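Local coordinates for protein sulfatase (Bacteroides fragilis CAG:558, PDB 6USS) that probably hydrolyses aryl sulfate esters, working as a calcium-dependent sulfatase of a human gut bacterium, at residues C93-G98 and L378-F383; D228-E233 and D269-Q274; Y384-E389 and G404-P409. The protein carries 1 engineered substitution. One frame throughout, in Å; residues are numbered along the deposited sequence.

Contact 1 (C93-G98 and L378-F383); sequences CSLITG and LIIEDF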
# COMPACT_ATOMS: atom_id res chain seq x y z
N CYS A 93 -15.98 -4.05 9.45
CA CYS A 93 -15.39 -2.89 10.10
C CYS A 93 -15.02 -3.17 11.56
O CYS A 93 -14.02 -2.65 12.06
CB CYS A 93 -16.35 -1.71 10.02
SG CYS A 93 -16.53 -1.05 8.37
N SER A 94 -15.81 -3.99 12.26
CA SER A 94 -15.44 -4.40 13.60
C SER A 94 -14.17 -5.24 13.60
O SER A 94 -13.32 -5.09 14.49
CB SER A 94 -16.60 -5.16 14.24
OG SER A 94 -17.68 -4.28 14.55
N LEU A 95 -14.03 -6.14 12.63
CA LEU A 95 -12.83 -6.95 12.50
C LEU A 95 -11.60 -6.08 12.34
O LEU A 95 -10.59 -6.25 13.04
CB LEU A 95 -12.95 -7.89 11.30
CG LEU A 95 -11.61 -8.44 10.81
CD1 LEU A 95 -11.12 -9.55 11.73
CD2 LEU A 95 -11.72 -8.92 9.38
N ILE A 96 -11.67 -5.12 11.40
CA ILE A 96 -10.52 -4.31 11.03
C ILE A 96 -10.20 -3.22 12.06
O ILE A 96 -9.06 -2.74 12.11
CB ILE A 96 -10.77 -3.74 9.62
CG1 ILE A 96 -9.46 -3.65 8.84
CG2 ILE A 96 -11.48 -2.40 9.69
CD1 ILE A 96 -8.86 -5.00 8.47
N THR A 97 -11.17 -2.85 12.91
CA THR A 97 -10.97 -1.80 13.88
C THR A 97 -11.03 -2.27 15.33
O THR A 97 -10.77 -1.47 16.22
CB THR A 97 -12.02 -0.68 13.72
OG1 THR A 97 -13.32 -1.18 14.08
CG2 THR A 97 -12.06 -0.12 12.29
N GLY A 98 -11.41 -3.52 15.59
CA GLY A 98 -11.50 -3.99 16.96
C GLY A 98 -12.57 -3.32 17.78
O GLY A 98 -12.54 -3.39 19.02
N LEU A 378 -17.81 -15.81 21.59
CA LEU A 378 -16.95 -14.69 21.25
C LEU A 378 -17.60 -13.92 20.11
O LEU A 378 -18.51 -14.42 19.44
CB LEU A 378 -15.54 -15.17 20.87
CG LEU A 378 -15.48 -16.16 19.71
CD1 LEU A 378 -15.48 -15.48 18.33
CD2 LEU A 378 -14.24 -17.03 19.86
N ILE A 379 -17.10 -12.70 19.87
CA ILE A 379 -17.68 -11.83 18.85
C ILE A 379 -16.57 -11.25 17.97
O ILE A 379 -15.43 -11.10 18.39
CB ILE A 379 -18.52 -10.72 19.50
CG1 ILE A 379 -19.23 -9.88 18.44
CG2 ILE A 379 -17.65 -9.88 20.46
CD1 ILE A 379 -20.66 -9.57 18.80
N ILE A 380 -16.94 -10.90 16.73
CA ILE A 380 -16.00 -10.59 15.65
C ILE A 380 -14.96 -9.54 16.06
O ILE A 380 -13.78 -9.67 15.73
CB ILE A 380 -16.78 -10.18 14.38
CG1 ILE A 380 -15.84 -9.82 13.23
CG2 ILE A 380 -17.73 -9.02 14.66
CD1 ILE A 380 -15.06 -10.97 12.70
N GLU A 381 -15.35 -8.48 16.78
CA GLU A 381 -14.34 -7.49 17.18
C GLU A 381 -13.21 -8.10 18.01
O GLU A 381 -12.14 -7.49 18.11
CB GLU A 381 -14.95 -6.32 17.97
CG GLU A 381 -15.66 -6.71 19.24
CD GLU A 381 -17.18 -6.61 19.09
OE1 GLU A 381 -17.85 -6.19 20.07
OE2 GLU A 381 -17.70 -6.94 17.98
N ASP A 382 -13.43 -9.28 18.62
CA ASP A 382 -12.38 -9.97 19.35
C ASP A 382 -11.24 -10.44 18.45
O ASP A 382 -10.10 -10.62 18.93
CB ASP A 382 -12.94 -11.18 20.10
CG ASP A 382 -14.09 -10.83 21.03
OD1 ASP A 382 -14.24 -9.64 21.40
OD2 ASP A 382 -14.86 -11.75 21.38
N PHE A 383 -11.52 -10.69 17.16
CA PHE A 383 -10.49 -11.10 16.21
C PHE A 383 -9.31 -10.13 16.19
O PHE A 383 -8.16 -10.54 15.97
CB PHE A 383 -11.08 -11.23 14.80
CG PHE A 383 -11.84 -12.51 14.56
CD1 PHE A 383 -12.89 -12.90 15.38
CD2 PHE A 383 -11.54 -13.32 13.47
CE1 PHE A 383 -13.61 -14.08 15.14
CE2 PHE A 383 -12.24 -14.50 13.21
CZ PHE A 383 -13.28 -14.88 14.05
O HOH W 1 -19.67 -5.68 16.80

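Contact 2 (D228-E233 and D269-Q274); sequences DTFVSE and DKRFYQ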
# COMPACT_ATOMS: atom_id res chain seq x y z
N ASP A 228 -13.15 -19.67 -18.51
CA ASP A 228 -14.12 -20.29 -17.61
C ASP A 228 -13.60 -20.40 -16.18
O ASP A 228 -13.98 -21.33 -15.45
CB ASP A 228 -14.57 -21.66 -18.14
CG ASP A 228 -13.45 -22.71 -18.11
OD1 ASP A 228 -12.26 -22.35 -17.87
OD2 ASP A 228 -13.77 -23.91 -18.31
N THR A 229 -12.73 -19.48 -15.75
CA THR A 229 -12.27 -19.45 -14.36
C THR A 229 -13.35 -18.81 -13.48
O THR A 229 -13.60 -17.60 -13.58
CB THR A 229 -10.94 -18.72 -14.24
OG1 THR A 229 -9.98 -19.27 -15.15
CG2 THR A 229 -10.39 -18.82 -12.82
N PHE A 230 -14.01 -19.62 -12.66
CA PHE A 230 -14.89 -19.14 -11.59
C PHE A 230 -14.11 -18.24 -10.63
O PHE A 230 -12.93 -18.48 -10.35
CB PHE A 230 -15.48 -20.35 -10.84
CG PHE A 230 -16.87 -20.13 -10.31
CD1 PHE A 230 -17.95 -20.06 -11.19
CD2 PHE A 230 -17.11 -20.01 -8.95
CE1 PHE A 230 -19.24 -19.86 -10.71
CE2 PHE A 230 -18.39 -19.81 -8.48
CZ PHE A 230 -19.46 -19.74 -9.36
N VAL A 231 -14.77 -17.19 -10.10
CA VAL A 231 -14.03 -16.12 -9.43
C VAL A 231 -13.33 -16.63 -8.18
O VAL A 231 -12.21 -16.20 -7.87
CB VAL A 231 -14.94 -14.91 -9.13
CG1 VAL A 231 -15.90 -15.18 -8.00
CG2 VAL A 231 -14.07 -13.70 -8.78
N SER A 232 -13.96 -17.55 -7.44
CA SER A 232 -13.31 -18.17 -6.28
C SER A 232 -12.04 -18.90 -6.67
O SER A 232 -11.11 -18.99 -5.86
CB SER A 232 -14.27 -19.14 -5.59
OG SER A 232 -15.58 -18.59 -5.51
N GLU A 233 -12.00 -19.46 -7.88
CA GLU A 233 -10.79 -20.09 -8.38
C GLU A 233 -9.74 -19.03 -8.72
O GLU A 233 -8.57 -19.15 -8.32
CB GLU A 233 -11.10 -20.95 -9.62
CG GLU A 233 -9.93 -21.76 -10.19
CD GLU A 233 -9.28 -22.71 -9.17
OE1 GLU A 233 -9.99 -23.24 -8.27
OE2 GLU A 233 -8.06 -22.93 -9.25
N ASP A 269 -21.60 -22.98 -10.74
CA ASP A 269 -20.23 -23.43 -10.95
C ASP A 269 -20.31 -24.81 -11.57
O ASP A 269 -20.62 -25.80 -10.89
CB ASP A 269 -19.48 -23.44 -9.62
CG ASP A 269 -17.98 -23.67 -9.79
OD1 ASP A 269 -17.54 -24.17 -10.85
OD2 ASP A 269 -17.23 -23.36 -8.84
N LYS A 270 -20.05 -24.88 -12.88
CA LYS A 270 -20.16 -26.14 -13.61
C LYS A 270 -19.30 -27.25 -13.00
O LYS A 270 -19.64 -28.43 -13.14
CB LYS A 270 -19.81 -25.93 -15.09
CG LYS A 270 -18.45 -25.24 -15.30
CD LYS A 270 -18.24 -24.76 -16.75
CE LYS A 270 -16.76 -24.61 -17.08
NZ LYS A 270 -16.55 -24.18 -18.49
N ARG A 271 -18.21 -26.90 -12.31
CA ARG A 271 -17.36 -27.90 -11.67
C ARG A 271 -18.14 -28.79 -10.71
O ARG A 271 -17.78 -29.95 -10.50
CB ARG A 271 -16.22 -27.23 -10.92
CG ARG A 271 -15.30 -26.44 -11.83
CD ARG A 271 -14.14 -25.85 -11.06
NE ARG A 271 -14.56 -24.75 -10.20
CZ ARG A 271 -13.77 -24.14 -9.33
NH1 ARG A 271 -12.50 -24.51 -9.21
NH2 ARG A 271 -14.24 -23.16 -8.59
N PHE A 272 -19.21 -28.28 -10.11
CA PHE A 272 -19.91 -29.04 -9.09
C PHE A 272 -21.41 -29.09 -9.27
O PHE A 272 -22.07 -29.90 -8.61
CB PHE A 272 -19.60 -28.46 -7.70
CG PHE A 272 -18.17 -28.01 -7.54
CD1 PHE A 272 -17.15 -28.95 -7.42
CD2 PHE A 272 -17.85 -26.67 -7.50
CE1 PHE A 272 -15.82 -28.54 -7.28
CE2 PHE A 272 -16.53 -26.25 -7.35
CZ PHE A 272 -15.52 -27.19 -7.23
N TYR A 273 -21.97 -28.26 -10.15
CA TYR A 273 -23.41 -28.06 -10.18
C TYR A 273 -24.15 -29.37 -10.43
O TYR A 273 -25.02 -29.76 -9.64
CB TYR A 273 -23.76 -27.02 -11.23
CG TYR A 273 -25.23 -26.86 -11.43
CD1 TYR A 273 -26.00 -26.13 -10.53
CD2 TYR A 273 -25.85 -27.44 -12.52
CE1 TYR A 273 -27.35 -25.99 -10.72
CE2 TYR A 273 -27.20 -27.29 -12.72
CZ TYR A 273 -27.95 -26.56 -11.82
OH TYR A 273 -29.29 -26.42 -12.04
N GLN A 274 -23.81 -30.07 -11.51
CA GLN A 274 -24.57 -31.25 -11.91
C GLN A 274 -24.50 -32.35 -10.85
O GLN A 274 -25.46 -33.12 -10.69
CB GLN A 274 -24.07 -31.78 -13.26
CG GLN A 274 -24.97 -32.86 -13.87
CD GLN A 274 -26.41 -32.38 -14.03
OE1 GLN A 274 -26.67 -31.30 -14.56
NE2 GLN A 274 -27.34 -33.19 -13.55
O HOH W 2 -12.64 -22.69 -6.11

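Contact 3 (Y384-E389 and G404-P409); sequences YPSILE and GISFIP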
# COMPACT_ATOMS: atom_id res chain seq x y z
N TYR A 384 -9.59 -8.83 16.42
CA TYR A 384 -8.54 -7.81 16.34
C TYR A 384 -7.47 -7.98 17.42
O TYR A 384 -6.30 -8.21 17.08
CB TYR A 384 -9.19 -6.43 16.36
CG TYR A 384 -8.33 -5.20 16.25
CD1 TYR A 384 -7.45 -4.84 17.26
CD2 TYR A 384 -8.47 -4.33 15.17
CE1 TYR A 384 -6.69 -3.68 17.18
CE2 TYR A 384 -7.75 -3.17 15.08
CZ TYR A 384 -6.86 -2.85 16.08
OH TYR A 384 -6.13 -1.69 15.97
N PRO A 385 -7.80 -7.92 18.73
CA PRO A 385 -6.76 -8.23 19.73
C PRO A 385 -6.20 -9.62 19.59
O PRO A 385 -5.02 -9.82 19.89
CB PRO A 385 -7.50 -8.08 21.08
CG PRO A 385 -8.82 -7.49 20.77
CD PRO A 385 -9.13 -7.81 19.35
N SER A 386 -7.00 -10.61 19.15
CA SER A 386 -6.51 -11.99 19.11
C SER A 386 -5.45 -12.17 18.04
O SER A 386 -4.44 -12.85 18.26
CB SER A 386 -7.65 -12.97 18.87
OG SER A 386 -8.69 -12.79 19.81
N ILE A 387 -5.65 -11.56 16.88
CA ILE A 387 -4.69 -11.73 15.80
C ILE A 387 -3.38 -11.00 16.13
O ILE A 387 -2.29 -11.52 15.89
CB ILE A 387 -5.33 -11.27 14.47
CG1 ILE A 387 -6.29 -12.37 13.98
CG2 ILE A 387 -4.25 -10.95 13.44
CD1 ILE A 387 -7.37 -11.92 13.01
N LEU A 388 -3.48 -9.81 16.75
CA LEU A 388 -2.28 -9.11 17.18
C LEU A 388 -1.50 -9.91 18.22
O LEU A 388 -0.26 -9.90 18.22
CB LEU A 388 -2.66 -7.73 17.73
CG LEU A 388 -3.29 -6.84 16.65
CD1 LEU A 388 -3.74 -5.52 17.23
CD2 LEU A 388 -2.33 -6.63 15.47
N GLU A 389 -2.21 -10.61 19.12
CA GLU A 389 -1.55 -11.44 20.12
C GLU A 389 -0.93 -12.68 19.49
O GLU A 389 0.16 -13.11 19.89
CB GLU A 389 -2.55 -11.83 21.21
CG GLU A 389 -2.01 -12.83 22.24
CD GLU A 389 -2.92 -12.97 23.47
OE1 GLU A 389 -3.96 -12.26 23.53
OE2 GLU A 389 -2.58 -13.76 24.38
N GLY A 404 -12.98 -5.41 21.32
CA GLY A 404 -12.73 -6.84 21.27
C GLY A 404 -11.96 -7.33 22.48
O GLY A 404 -11.18 -6.59 23.09
N ILE A 405 -12.20 -8.58 22.85
CA ILE A 405 -11.50 -9.25 23.94
C ILE A 405 -10.80 -10.48 23.36
O ILE A 405 -11.45 -11.31 22.72
CB ILE A 405 -12.46 -9.67 25.08
CG1 ILE A 405 -13.25 -8.48 25.62
CG2 ILE A 405 -11.67 -10.30 26.20
CD1 ILE A 405 -12.37 -7.43 26.29
N SER A 406 -9.50 -10.58 23.59
CA SER A 406 -8.74 -11.71 23.06
C SER A 406 -9.37 -13.04 23.45
O SER A 406 -9.78 -13.23 24.60
CB SER A 406 -7.31 -11.65 23.55
OG SER A 406 -6.57 -12.67 22.93
N PHE A 407 -9.51 -13.95 22.48
CA PHE A 407 -9.95 -15.30 22.76
C PHE A 407 -8.80 -16.29 22.77
O PHE A 407 -9.03 -17.50 22.76
CB PHE A 407 -11.05 -15.75 21.78
CG PHE A 407 -10.74 -15.52 20.31
CD1 PHE A 407 -9.83 -16.34 19.63
CD2 PHE A 407 -11.40 -14.53 19.59
CE1 PHE A 407 -9.55 -16.14 18.27
CE2 PHE A 407 -11.13 -14.32 18.22
CZ PHE A 407 -10.21 -15.13 17.56
N ILE A 408 -7.56 -15.79 22.79
CA ILE A 408 -6.39 -16.65 22.92
C ILE A 408 -6.53 -17.52 24.17
O ILE A 408 -6.11 -18.70 24.14
CB ILE A 408 -5.08 -15.82 22.94
CG1 ILE A 408 -4.60 -15.48 21.53
CG2 ILE A 408 -3.94 -16.61 23.55
CD1 ILE A 408 -5.67 -15.05 20.59
N PRO A 409 -7.09 -17.03 25.29
CA PRO A 409 -7.30 -17.94 26.43
C PRO A 409 -8.26 -19.09 26.12
O PRO A 409 -8.16 -20.13 26.78
CB PRO A 409 -7.85 -17.02 27.53
CG PRO A 409 -7.25 -15.73 27.24
CD PRO A 409 -7.20 -15.62 25.72

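Contact 1 (C93-G98 and L378-F383)
Leu95 leans its CD1 methyl on Phe383, touching CB at 3.5 Å and lying obliquely to the phenyl ring beyond it. Its CG, set anti to the backbone N (chi1 161°), is the branch point from which that methyl reaches Phe383. Further back, Leu95 CB packs on Ile380 CG1 at 4.0 Å and meets the CD1 of the same isoleucine. That CD1 also lies over one face of the Phe383 ring, towards the rim, so Ile380 touches both Leu95 and Phe383. Next to Leu95 in the helix, Ser94 CB rests on Ile380 CG2 at 4.0 Å. This is the core of the alkaline-phosphatase-like sulfatase fold. Helix 88-97 begins at the engineered Cys88, a calcium ligand that replaces the serine predicted to become 3-oxoalanine, and here its last turns pack on the chain leaving strand 378-379, which runs parallel to strand 77-83 in the large mixed sheet. Backbones come closest where the helix ends: Gly98, turning out of it with positive phi (66°), puts its CA 3.7 Å from Glu381 O. A water forms a polar link between the segments. It donates to Glu381 OE2 at 2.6 Å and makes a weak, long bond to Ser94 OG. Ser94 OG is also bonded to Thr99 O and Pro90 O, and Glu381 OE1 to Asn100 ND2. On the far segment Ile379 N points almost straight at Asp382 OD2 (2.9 Å, 179°), meeting the carboxylate from above its plane, while Asp382 OD1 pairs with Arg421.

Contact 2 (D228-E233 and D269-Q274)
Arg271 reaches across to both Phe230 and Glu233. Its CB sits over the centre of the neighbouring Phe272 ring, and from there the chain runs out until a bend at chi3 (-72°) turns NE back to Asp269. NE then bonds Asp269 OD1 at 3.1 Å and NH2 bonds OD2 at 3.0 Å, each through a syn lone pair and in the guanidinium plane: a side-on, two-nitrogen grip. NH2 also passes 3.8 Å from Phe230 CB. NH1 donates to Glu233 OE1 at 3.0 Å, coming from above a carboxylate turned 82° from the guanidinium; the same oxygen has a second cation in Lys297 of helix 283-308. Held this way, Asp269 stacks over one face of Phe230, its carboxylate 19° from the ring plane and its CB 3.7 Å from the ring centroid in a CH-pi contact. Farther out, at the exposed margin, Lys270 NZ bridges to the anti lone pair of Asp228 OD2 (2.8 Å). Asp269 OD1 accepts from Arg271 N as well, at 3.2 Å, which makes the lead-in to helix 273-279 an Asx turn whose aspartate also belongs to a Glu233-Arg271-Asp269 salt-bridge network.

Contact 3 (Y384-E389 and G404-P409)
Ser386 OG accepts the amide of Phe407 at 3.0 Å in a nearly straight line (167°), while also bonding Asp382 O, just before the helix begins. The second hydrogen bond between the segments again uses a serine hydroxyl: Ser406 OG donates to Glu389 OE1 at 2.7 Å, coming from well above the carboxylate plane. That same hydroxyl accepts the amide of Ile408 at 3.3 Å, closing an ST turn just where helix 408-412 starts. The Ser406 hydroxyl thus has two partners, the backbone N-H of Ile408 and the Glu389 carboxylate.

The ring contact is made by the same Ser386. Phe407 CG lies between its own backbone N and carbonyl carbon (chi1 49°). One face of the ring meets the serine: Ser386 OG stands over the centre of that face, and Ser386 CB makes a CH-pi contact 3.7 Å from the centroid.

Van der Waals contacts fill in around these. Ile408 CD1 presses on Ser386 CB at 3.3 Å, a tight fit. The extended Glu389 chain and Ile408 slide past each other in opposite directions, bringing Glu389 OE2 to 3.3 Å from Ile408 CG2. At the other end Pro385 CG lies on Gly404 O at 3.4 Å, the glycine offering only backbone to the proline ring.

Helix 383-390 is also packed on helix 149-155, where Tyr384 and Leu388 meet Leu149 and Ile152. Phe407 stands edge-to-face with Phe383 at the start of helix 383-390, and the backbone of Gly404 bonds that of Gly98, so the 404-409 segment is tied to the start of helix 383-390 and to the residue that follows helix 88-97.

In the fold
From the N terminus, the first contact segment is the end of helix 88-97, which waits almost 280 residues for its partner 378-383, so contact 1 closes a very long loop. Contact 2 falls within that loop and closes a short one of its own around helix 231-247 and strand 253-258, binding two helix starts near the periphery, with its centre 31 Å from that of contact 1. Contact 3 comes next in series: helix 383-390 follows strand 378-379 after a short turn and is met after a brief excursion by 404-409. Contacts 1 and 3 touch, with centres 9 Å apart, through Asp382 with Ile405, joining strand 378-379, helix 88-97 and helix 383-390; contact 2 stands across the chain's centre from contact 3.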